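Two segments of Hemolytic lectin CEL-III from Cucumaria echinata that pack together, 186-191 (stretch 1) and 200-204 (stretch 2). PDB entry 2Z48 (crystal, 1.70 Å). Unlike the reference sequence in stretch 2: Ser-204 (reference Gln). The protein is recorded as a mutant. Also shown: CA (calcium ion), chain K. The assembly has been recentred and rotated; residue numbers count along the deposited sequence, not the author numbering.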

# COMPACT_ATOMS: atom_id res chain seq x y z
N ASN A 186 -8.70 20.83 0.36
CA ASN A 186 -9.16 19.72 -0.46
C ASN A 186 -7.99 18.77 -0.64
O ASN A 186 -6.85 19.21 -0.75
CB ASN A 186 -9.51 20.21 -1.86
CG ASN A 186 -10.96 20.50 -2.04
OD1 ASN A 186 -11.32 21.44 -2.76
ND2 ASN A 186 -11.82 19.70 -1.42
N LEU A 187 -8.29 17.48 -0.74
CA LEU A 187 -7.25 16.45 -0.86
C LEU A 187 -6.56 16.41 -2.21
O LEU A 187 -5.51 15.77 -2.33
CB LEU A 187 -7.84 15.05 -0.61
CG LEU A 187 -7.83 14.36 0.75
CD1 LEU A 187 -7.55 15.30 1.91
CD2 LEU A 187 -9.16 13.63 0.89
N ASP A 188 -7.13 17.08 -3.22
CA ASP A 188 -6.52 17.09 -4.54
C ASP A 188 -5.23 17.87 -4.55
O ASP A 188 -4.48 17.77 -5.52
CB ASP A 188 -7.47 17.61 -5.63
CG ASP A 188 -7.76 19.09 -5.51
OD1 ASP A 188 -7.90 19.61 -4.39
OD2 ASP A 188 -7.86 19.75 -6.57
N GLN A 189 -4.97 18.65 -3.49
CA GLN A 189 -3.71 19.40 -3.41
C GLN A 189 -2.63 18.67 -2.61
O GLN A 189 -1.49 19.15 -2.53
CB GLN A 189 -3.95 20.80 -2.86
CG GLN A 189 -4.67 21.67 -3.87
CD GLN A 189 -4.85 23.09 -3.41
OE1 GLN A 189 -4.47 23.43 -2.29
NE2 GLN A 189 -5.41 23.93 -4.28
N TRP A 190 -2.98 17.52 -2.05
CA TRP A 190 -2.03 16.74 -1.22
C TRP A 190 -1.34 15.70 -2.08
O TRP A 190 -2.00 14.94 -2.79
CB TRP A 190 -2.78 16.05 -0.08
CG TRP A 190 -1.90 15.42 0.99
CD1 TRP A 190 -1.27 14.19 0.94
CD2 TRP A 190 -1.57 15.98 2.27
NE1 TRP A 190 -0.58 13.96 2.11
CE2 TRP A 190 -0.75 15.04 2.94
CE3 TRP A 190 -1.88 17.19 2.92
CZ2 TRP A 190 -0.24 15.27 4.23
CZ3 TRP A 190 -1.38 17.42 4.19
CH2 TRP A 190 -0.57 16.46 4.84
N PHE A 191 -0.01 15.64 -1.99
CA PHE A 191 0.76 14.68 -2.74
C PHE A 191 1.69 13.92 -1.79
O PHE A 191 2.07 14.43 -0.73
CB PHE A 191 1.62 15.36 -3.80
CG PHE A 191 0.81 16.06 -4.87
CD1 PHE A 191 0.38 17.39 -4.69
CD2 PHE A 191 0.50 15.41 -6.04
CE1 PHE A 191 -0.36 18.03 -5.67
CE2 PHE A 191 -0.25 16.05 -7.03
CZ PHE A 191 -0.67 17.37 -6.84
CA CA K . -8.32 21.90 -7.29
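Stretch 2 200-204: VNAKS

Two hydrogen bonds fix stretch 2 on stretch 1. The shorter is made by a side chain: Asn-201 ND2 donates to Asp-188 O at 2.7 Å, reaching the carbonyl of Asp-188, in the middle of the 3-10 segment 187-189. The second joins the backbones, Ala-202 N donating to Trp-190 O at 2.9 Å and in nearly straight geometry.

Asparagine suits its position because its amide can donate and accept at once. While ND2 holds stretch 1, Asn-201 OD1 turns back on its own stretch, accepting from Ser-204 N at 3.0 Å and, weakly, from Lys-203 N at 3.0 Å. These bonds accompany a change of backbone: Val-200 and Asn-201 are extended, whereas residues 202-204 have helical torsions without the regular helical bonds. Ser-204 differs from the reference sequence and does not touch stretch 1.

The two chains run antiparallel. Phe-191 and Asn-201 form a non-hydrogen-bonded bridge pair, CA to CA 4.6 Å, with their side chains on the same face of the sheet; Phe-191 CE2 lies 3.5 Å from Asn-201 ND2. Beside this pair, Phe-191 CA makes a CA-H...O contact of 3.3 Å with Val-200 O. The CA-to-CB bond of Val-200 points away and its side chain stays clear of stretch 1, so the backbone supplies the contact.

Farther along, Ala-202 directs its small methyl toward stretch 1, where Ala-202 CB packs 3.7 Å from Trp-190 CD1 and the same distance from Leu-187 O. Lys-203 lies over the 3-10 segment, its CB 3.6 Å from Asp-188 N and 4.0 Å from Leu-187 CB. The long aliphatic chain can pack near its base while the charged end leads away, into an exposed position. Asp-188 also sends its carboxylate away from stretch 2: Asp-188 OD2 binds the calcium ion at 2.3 Å, and OD1 accepts a 2.6 Å hydrogen bond from the oxygen of a calcium-bound water.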

# COMPACT_ATOMS: atom_id res chain seq x y z
N VAL A 200 2.39 11.13 -6.03
CA VAL A 200 1.06 10.54 -6.14
C VAL A 200 0.02 11.43 -5.47
O VAL A 200 0.21 11.88 -4.33
CB VAL A 200 1.00 9.14 -5.48
CG1 VAL A 200 -0.39 8.53 -5.66
CG2 VAL A 200 2.09 8.25 -6.07
N ASN A 201 -1.08 11.66 -6.18
CA ASN A 201 -2.11 12.58 -5.69
C ASN A 201 -3.00 11.86 -4.68
O ASN A 201 -3.43 10.74 -4.95
CB ASN A 201 -2.97 13.05 -6.86
CG ASN A 201 -4.00 14.07 -6.46
OD1 ASN A 201 -5.16 13.72 -6.15
ND2 ASN A 201 -3.61 15.36 -6.48
N ALA A 202 -3.26 12.48 -3.52
CA ALA A 202 -3.99 11.83 -2.44
C ALA A 202 -5.46 11.58 -2.79
O ALA A 202 -6.05 10.58 -2.35
CB ALA A 202 -3.88 12.63 -1.13
N LYS A 203 -6.05 12.50 -3.58
CA LYS A 203 -7.47 12.41 -3.93
C LYS A 203 -7.70 11.29 -4.95
O LYS A 203 -8.55 10.43 -4.72
CB LYS A 203 -8.02 13.76 -4.42
CG LYS A 203 -9.52 13.75 -4.79
CD LYS A 203 -10.40 13.38 -3.60
CE LYS A 203 -11.87 13.62 -3.91
NZ LYS A 203 -12.68 13.12 -2.75
N SER A 204 -6.94 11.28 -6.04
CA SER A 204 -7.14 10.31 -7.15
C SER A 204 -6.27 9.03 -7.09
O SER A 204 -6.58 8.02 -7.74
CB SER A 204 -6.91 11.01 -8.48
OG SER A 204 -5.58 11.49 -8.58
O HOH W 1 -8.29 22.12 -4.81